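Local coordinates for protein aldehyde dehydrogenase (Burkholderia cenocepacia, PDB 4O6R) that probably oxidises aldehydes to carboxylic acids with NAD+ or NADP+ as cofactor, and is captured here with AMP bound, at residues S342-A347 / R373-E378; D55-A60 / V205-P210. All coordinates share one frame; numbering follows the deposited sequence.

Interaction 1: residues S342-A347 / R373-E378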
ATOM      1  N   SER A 342      30.210 -34.717  16.702  1.00 14.79           N
ATOM      2  CA  SER A 342      31.435 -33.950  16.959  1.00 15.31           C
ATOM      3  C   SER A 342      31.158 -32.739  17.899  1.00 14.58           C
ATOM      4  O   SER A 342      31.970 -32.445  18.784  1.00 14.15           O
ATOM      5  CB  SER A 342      32.056 -33.514  15.635  1.00 16.20           C
ATOM      6  OG  SER A 342      33.182 -32.661  15.842  1.00 17.57           O
ATOM      7  N   TYR A 343      30.005 -32.075  17.726  1.00 13.40           N
ATOM      8  CA  TYR A 343      29.640 -30.947  18.579  1.00 13.02           C
ATOM      9  C   TYR A 343      29.315 -31.381  20.010  1.00 13.01           C
ATOM     10  O   TYR A 343      29.571 -30.621  20.940  1.00 12.40           O
ATOM     11  CB  TYR A 343      28.507 -30.119  17.996  1.00 12.65           C
ATOM     12  CG  TYR A 343      28.953 -29.047  17.026  1.00 12.78           C
ATOM     13  CD1 TYR A 343      29.751 -28.001  17.461  1.00 13.13           C
ATOM     14  CD2 TYR A 343      28.598 -29.082  15.674  1.00 12.86           C
ATOM     15  CE1 TYR A 343      30.159 -26.999  16.604  1.00 13.13           C
ATOM     16  CE2 TYR A 343      29.010 -28.089  14.792  1.00 12.78           C
ATOM     17  CZ  TYR A 343      29.780 -27.032  15.283  1.00 13.15           C
ATOM     18  OH  TYR A 343      30.235 -26.010  14.481  1.00 13.43           O
ATOM     19  N   VAL A 344      28.789 -32.596  20.200  1.00 13.17           N
ATOM     20  CA  VAL A 344      28.659 -33.132  21.574  1.00 13.91           C
ATOM     21  C   VAL A 344      30.043 -33.209  22.254  1.00 14.75           C
ATOM     22  O   VAL A 344      30.194 -32.782  23.395  1.00 14.81           O
ATOM     23  CB  VAL A 344      27.960 -34.530  21.618  1.00 14.15           C
ATOM     24  CG1 VAL A 344      27.986 -35.108  23.022  1.00 14.47           C
ATOM     25  CG2 VAL A 344      26.546 -34.433  21.107  1.00 13.93           C
ATOM     26  N   ASP A 345      31.047 -33.730  21.539  1.00 15.66           N
ATOM     27  CA  ASP A 345      32.430 -33.810  22.046  1.00 17.02           C
ATOM     28  C   ASP A 345      32.942 -32.424  22.367  1.00 16.13           C
ATOM     29  O   ASP A 345      33.450 -32.206  23.457  1.00 15.85           O
ATOM     30  CB  ASP A 345      33.382 -34.464  21.035  1.00 18.77           C
ATOM     31  CG  ASP A 345      33.078 -35.935  20.799  1.00 20.49           C
ATOM     32  OD1 ASP A 345      32.385 -36.552  21.628  1.00 22.07           O
ATOM     33  OD2 ASP A 345      33.509 -36.471  19.758  1.00 22.72           O
ATOM     34  N   VAL A 346      32.718 -31.486  21.446  1.00 15.30           N
ATOM     35  CA  VAL A 346      33.109 -30.086  21.644  1.00 15.07           C
ATOM     36  C   VAL A 346      32.451 -29.527  22.912  1.00 14.70           C
ATOM     37  O   VAL A 346      33.100 -28.880  23.718  1.00 15.15           O
ATOM     38  CB  VAL A 346      32.783 -29.200  20.408  1.00 14.74           C
ATOM     39  CG1 VAL A 346      33.042 -27.728  20.711  1.00 14.72           C
ATOM     40  CG2 VAL A 346      33.623 -29.607  19.215  1.00 15.22           C
ATOM     41  N   ALA A 347      31.164 -29.780  23.080  1.00 14.07           N
ATOM     42  CA  ALA A 347      30.437 -29.260  24.216  1.00 13.90           C
ATOM     43  C   ALA A 347      31.080 -29.730  25.525  1.00 14.42           C
ATOM     44  O   ALA A 347      31.342 -28.918  26.413  1.00 13.72           O
ATOM     45  CB  ALA A 347      28.986 -29.687  24.163  1.00 13.37           C
ATOM     46  N   ARG A 373      19.913 -38.961  19.695  1.00 12.95           N
ATOM     47  CA  ARG A 373      18.893 -38.622  20.673  0.60 13.29           C
ATOM     48  C   ARG A 373      18.808 -37.111  20.883  1.00 12.41           C
ATOM     49  O   ARG A 373      19.780 -36.407  20.669  1.00 12.09           O
ATOM     50  CB  ARG A 373      19.184 -39.290  22.013  0.60 14.31           C
ATOM     51  CG  ARG A 373      19.104 -40.812  21.952  0.60 15.88           C
ATOM     52  CD  ARG A 373      19.438 -41.441  23.292  0.60 17.21           C
ATOM     53  NE  ARG A 373      20.634 -40.831  23.858  0.60 17.99           N
ATOM     54  CZ  ARG A 373      21.809 -41.430  24.009  0.60 19.42           C
ATOM     55  NH1 ARG A 373      22.807 -40.715  24.514  0.60 19.60           N
ATOM     56  NH2 ARG A 373      21.996 -42.735  23.695  0.60 19.97           N
ATOM     57  N   PRO A 374      17.632 -36.622  21.283  1.00 11.78           N
ATOM     58  CA  PRO A 374      17.494 -35.209  21.643  1.00 11.33           C
ATOM     59  C   PRO A 374      18.527 -34.864  22.694  1.00 11.28           C
ATOM     60  O   PRO A 374      18.663 -35.587  23.685  1.00 11.59           O
ATOM     61  CB  PRO A 374      16.075 -35.116  22.214  1.00 11.40           C
ATOM     62  CG  PRO A 374      15.339 -36.249  21.588  1.00 11.82           C
ATOM     63  CD  PRO A 374      16.353 -37.352  21.378  1.00 12.06           C
ATOM     64  N   THR A 375      19.278 -33.807  22.443  1.00 11.01           N
ATOM     65  CA  THR A 375      20.454 -33.472  23.229  1.00 11.08           C
ATOM     66  C   THR A 375      20.292 -32.054  23.814  1.00 10.75           C
ATOM     67  O   THR A 375      19.922 -31.120  23.101  1.00 10.38           O
ATOM     68  CB  THR A 375      21.702 -33.584  22.358  1.00 11.20           C
ATOM     69  OG1 THR A 375      21.833 -34.929  21.873  1.00 11.61           O
ATOM     70  CG2 THR A 375      22.928 -33.239  23.121  1.00 11.45           C
ATOM     71  N   ILE A 376      20.510 -31.948  25.120  1.00 10.80           N
ATOM     72  CA  ILE A 376      20.415 -30.710  25.877  1.00 10.86           C
ATOM     73  C   ILE A 376      21.726 -30.493  26.625  1.00 11.32           C
ATOM     74  O   ILE A 376      22.121 -31.340  27.429  1.00 11.71           O
ATOM     75  CB  ILE A 376      19.244 -30.785  26.891  1.00 10.82           C
ATOM     76  CG1 ILE A 376      17.919 -30.968  26.171  1.00 10.60           C
ATOM     77  CG2 ILE A 376      19.167 -29.524  27.763  1.00 10.77           C
ATOM     78  CD1 ILE A 376      16.784 -31.290  27.124  1.00 10.88           C
ATOM     79  N   VAL A 377      22.380 -29.356  26.378  1.00 11.46           N
ATOM     80  CA  VAL A 377      23.665 -29.051  26.977  1.00 12.17           C
ATOM     81  C   VAL A 377      23.587 -27.711  27.665  1.00 12.82           C
ATOM     82  O   VAL A 377      23.241 -26.718  27.028  1.00 12.68           O
ATOM     83  CB  VAL A 377      24.790 -28.942  25.924  1.00 12.08           C
ATOM     84  CG1 VAL A 377      26.079 -28.498  26.569  1.00 12.35           C
ATOM     85  CG2 VAL A 377      24.980 -30.257  25.215  1.00 12.26           C
ATOM     86  N   GLU A 378      23.927 -27.674  28.947  1.00 14.19           N
ATOM     87  CA  GLU A 378      24.046 -26.411  29.628  1.00 15.76           C
ATOM     88  C   GLU A 378      25.459 -25.879  29.440  1.00 15.99           C
ATOM     89  O   GLU A 378      26.418 -26.536  29.851  1.00 15.54           O
ATOM     90  CB  GLU A 378      23.657 -26.533  31.089  1.00 17.70           C
ATOM     91  CG  GLU A 378      23.600 -25.178  31.767  1.00 20.37           C
ATOM     92  CD  GLU A 378      22.512 -25.049  32.846  1.00 22.38           C
ATOM     93  OE1 GLU A 378      21.900 -26.040  33.315  1.00 23.64           O
ATOM     94  OE2 GLU A 378      22.297 -23.906  33.232  1.00 26.07           O
TER

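Interaction 2: residues D55-A60 / V205-P210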
ATOM      1  N   ASP A  55      17.983 -21.884 -20.955  1.00 13.15           N
ATOM      2  CA  ASP A  55      17.455 -21.691 -22.324  1.00 14.06           C
ATOM      3  C   ASP A  55      15.933 -21.908 -22.399  1.00 13.08           C
ATOM      4  O   ASP A  55      15.200 -21.112 -22.982  1.00 12.71           O
ATOM      5  CB  ASP A  55      18.166 -22.628 -23.310  1.00 15.95           C
ATOM      6  CG  ASP A  55      19.601 -22.199 -23.596  1.00 17.78           C
ATOM      7  OD1 ASP A  55      20.038 -21.156 -23.068  1.00 19.00           O
ATOM      8  OD2 ASP A  55      20.282 -22.913 -24.371  1.00 20.72           O
ATOM      9  N   ALA A  56      15.464 -22.996 -21.812  1.00 12.47           N
ATOM     10  CA  ALA A  56      14.022 -23.299 -21.806  1.00 12.06           C
ATOM     11  C   ALA A  56      13.210 -22.220 -21.087  1.00 11.30           C
ATOM     12  O   ALA A  56      12.184 -21.768 -21.586  1.00 11.23           O
ATOM     13  CB  ALA A  56      13.782 -24.657 -21.168  1.00 11.99           C
ATOM     14  N   ALA A  57      13.685 -21.813 -19.908  1.00 10.63           N
ATOM     15  CA  ALA A  57      13.044 -20.750 -19.160  1.00 10.16           C
ATOM     16  C   ALA A  57      13.057 -19.419 -19.907  1.00 10.35           C
ATOM     17  O   ALA A  57      12.085 -18.666 -19.826  1.00 10.00           O
ATOM     18  CB  ALA A  57      13.677 -20.602 -17.788  1.00  9.72           C
ATOM     19  N   THR A  58      14.139 -19.130 -20.639  1.00 10.86           N
ATOM     20  CA  THR A  58      14.220 -17.918 -21.418  1.00 11.34           C
ATOM     21  C   THR A  58      13.180 -17.913 -22.544  1.00 11.95           C
ATOM     22  O   THR A  58      12.452 -16.934 -22.749  1.00 11.56           O
ATOM     23  CB  THR A  58      15.632 -17.760 -21.995  1.00 11.91           C
ATOM     24  OG1 THR A  58      16.563 -17.689 -20.909  1.00 11.70           O
ATOM     25  CG2 THR A  58      15.745 -16.506 -22.844  1.00 12.35           C
ATOM     26  N   ARG A  59      13.111 -19.020 -23.287  1.00 12.77           N
ATOM     27  CA  ARG A  59      12.096 -19.155 -24.348  1.00 13.46           C
ATOM     28  C   ARG A  59      10.660 -19.000 -23.815  1.00 12.75           C
ATOM     29  O   ARG A  59       9.801 -18.443 -24.484  1.00 12.81           O
ATOM     30  CB  ARG A  59      12.238 -20.517 -25.046  1.00 14.50           C
ATOM     31  CG  ARG A  59      13.520 -20.627 -25.865  1.00 15.39           C
ATOM     32  CD  ARG A  59      13.494 -21.826 -26.797  1.00 16.49           C
ATOM     33  NE  ARG A  59      13.372 -23.094 -26.067  1.00 16.51           N
ATOM     34  CZ  ARG A  59      14.385 -23.827 -25.618  1.00 16.85           C
ATOM     35  NH1 ARG A  59      15.648 -23.453 -25.809  1.00 17.67           N
ATOM     36  NH2 ARG A  59      14.144 -24.966 -24.989  1.00 16.79           N
ATOM     37  N   ALA A  60      10.413 -19.543 -22.625  1.00 12.15           N
ATOM     38  CA  ALA A  60       9.058 -19.563 -22.038  1.00 11.65           C
ATOM     39  C   ALA A  60       8.642 -18.230 -21.415  1.00 11.22           C
ATOM     40  O   ALA A  60       7.449 -17.955 -21.288  1.00 11.27           O
ATOM     41  CB  ALA A  60       8.963 -20.663 -21.015  1.00 11.36           C
ATOM     42  N   VAL A 205       8.514 -23.249 -18.112  1.00  9.14           N
ATOM     43  CA  VAL A 205       8.211 -22.277 -17.062  1.00  8.85           C
ATOM     44  C   VAL A 205       8.902 -22.675 -15.750  1.00  8.76           C
ATOM     45  O   VAL A 205       9.390 -21.806 -15.034  1.00  8.45           O
ATOM     46  CB  VAL A 205       6.690 -22.101 -16.885  1.00  8.81           C
ATOM     47  CG1 VAL A 205       6.325 -21.245 -15.661  1.00  8.67           C
ATOM     48  CG2 VAL A 205       6.134 -21.435 -18.117  1.00  8.90           C
ATOM     49  N   VAL A 206       8.965 -23.976 -15.473  1.00  8.97           N
ATOM     50  CA  VAL A 206       9.644 -24.499 -14.276  1.00  9.05           C
ATOM     51  C   VAL A 206      10.573 -25.616 -14.726  1.00  9.33           C
ATOM     52  O   VAL A 206      10.125 -26.588 -15.370  1.00  9.62           O
ATOM     53  CB  VAL A 206       8.654 -25.071 -13.244  1.00  9.13           C
ATOM     54  CG1 VAL A 206       9.380 -25.701 -12.053  1.00  9.24           C
ATOM     55  CG2 VAL A 206       7.736 -23.968 -12.766  1.00  8.91           C
ATOM     56  N   ASN A 207      11.850 -25.475 -14.385  1.00  9.22           N
ATOM     57  CA  ASN A 207      12.846 -26.476 -14.695  1.00  9.58           C
ATOM     58  C   ASN A 207      13.588 -26.884 -13.424  1.00  9.57           C
ATOM     59  O   ASN A 207      14.053 -26.025 -12.660  1.00  9.42           O
ATOM     60  CB  ASN A 207      13.812 -25.953 -15.738  1.00  9.62           C
ATOM     61  CG  ASN A 207      13.097 -25.333 -16.908  1.00  9.61           C
ATOM     62  OD1 ASN A 207      12.804 -26.010 -17.882  1.00  9.97           O
ATOM     63  ND2 ASN A 207      12.769 -24.053 -16.800  1.00  9.28           N
ATOM     64  N   ILE A 208      13.669 -28.183 -13.189  1.00  9.77           N
ATOM     65  CA  ILE A 208      14.328 -28.736 -12.001  1.00 10.02           C
ATOM     66  C   ILE A 208      15.624 -29.450 -12.377  1.00 10.54           C
ATOM     67  O   ILE A 208      15.617 -30.374 -13.204  1.00 10.71           O
ATOM     68  CB  ILE A 208      13.418 -29.730 -11.256  1.00 10.12           C
ATOM     69  CG1 ILE A 208      12.014 -29.150 -11.088  1.00  9.98           C
ATOM     70  CG2 ILE A 208      14.007 -30.098  -9.903  1.00 10.17           C
ATOM     71  CD1 ILE A 208      11.941 -27.919 -10.217  1.00  9.64           C
ATOM     72  N   VAL A 209      16.723 -29.044 -11.742  1.00 10.70           N
ATOM     73  CA  VAL A 209      18.049 -29.574 -12.087  1.00 11.36           C
ATOM     74  C   VAL A 209      18.841 -29.996 -10.837  1.00 11.84           C
ATOM     75  O   VAL A 209      19.789 -29.344 -10.440  1.00 11.82           O
ATOM     76  CB  VAL A 209      18.819 -28.582 -12.956  1.00 11.26           C
ATOM     77  CG1 VAL A 209      18.187 -28.524 -14.341  1.00 11.41           C
ATOM     78  CG2 VAL A 209      18.824 -27.206 -12.341  1.00 10.97           C
ATOM     79  N   PRO A 210      18.416 -31.097 -10.187  1.00 12.67           N
ATOM     80  CA  PRO A 210      19.183 -31.616  -9.072  1.00 13.19           C
ATOM     81  C   PRO A 210      20.597 -31.985  -9.550  1.00 13.91           C
ATOM     82  O   PRO A 210      20.765 -32.540 -10.644  1.00 14.28           O
ATOM     83  CB  PRO A 210      18.446 -32.898  -8.675  1.00 13.54           C
ATOM     84  CG  PRO A 210      17.148 -32.892  -9.409  1.00 13.55           C
ATOM     85  CD  PRO A 210      17.399 -32.056 -10.646  1.00 13.12           C
TER

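Interaction 1: residues S342-A347 / R373-E378
Val344 and Ala347, one helical turn apart on helix 334-349, meet Thr375 and Val377 of strand 375-378 in a small, buried, apolar helix-on-sheet contact that makes no hydrogen bond between the two segments. Its centre lies about 24 Å from the centre of the chain, away from the AMP site. Ala347 points its CB at the strand and lands on the branched end of Val377: the methyl is 4.0 Å from CG1 and 4.2 Å from CG2. The CB of Val377 points toward the helix, and with CG1 anti to the backbone N (chi1 175°) both methyls come within reach of that alanine. One helical turn earlier, and two residues back along the strand, a looser methyl-to-methyl approach joins Val344 CG2 to Thr375 CG2 at 4.3 Å.

The sheet belongs to the part of the aldehyde dehydrogenase fold regarded in this family as the catalytic domain; in it strand 375-378 lies between 353-356 (antiparallel) and 395-401 (parallel). Its residues alternate: Thr375 and Val377 face helix 334-349, whereas Ile376 packs against helix 302-315 on the opposite face. Thr375 OG1 donates to Arg373 O at 2.8 Å from 34° out of the carbonyl plane, with a weak further bond to Gly358 N. Phe395 of the adjoining strand touches Val344, Thr375 and Val377, extending the apolar layer.

Interaction 2: residues D55-A60 / V205-P210
Asn207 reaches from strand 206-208 to helix 47-66 and sets the two arms of its amide against two successive alanines: OD1 lies 3.7 Å from Ala56 CB, and ND2 lies 3.7 Å from Ala57 CB. Neither approach is a hydrogen bond. With chi1 at -48°, CG stands beside the backbone N and anti to the carbonyl carbon, while chi2 of -91° turns the amide broadside to the CA-CB bond. Other partners hold that rotation: OD1 accepts from Asp16 N, and ND2 donates to Gly204 O and Val177 O, so both ends of this buried amide are satisfied and its orientation is well defined.

A turn further along, Ala60 CB rests 3.9 Å from Val205 N and 4.1 Å from Val205 CG2. The CB of Val205 points away from the helix, yet chi1 of 172° places CG2 beside the backbone N, the same side of the residue that Ala60 meets. Trp64 of the same helix and Leu171 of helix 159-172 also touch Val205. Strand 206-208 pairs in parallel with 176-180 in the Rossmann-like sheet of the nucleotide-binding region; helix 47-66 lies beside that pair, its Ala57 O accepting from Thr176 OG1, and Val206 packs against helices 159-172 and 187-199.

How the interactions relate
From the N terminus, helix 47-66 comes first, and interaction 2 closes a loop of 144 intervening residues when the chain returns to it at 205-210. That loop is largely helical and includes strand 176-180, which pairs with strand 206-208. Interaction 1 opens only afterwards and spans 25 residues, from helix 334-349 to strand 375-378. The two loops therefore follow in series, neither nested nor crossed. Their centres lie 43 Å apart on opposite sides of the chain's centre. Interaction 2 ties helix 47-66 to the sheet of the nucleotide-binding region through strand 206-208, and interaction 1 ties helix 334-349 to the sheet of the probable catalytic domain through strand 375-378.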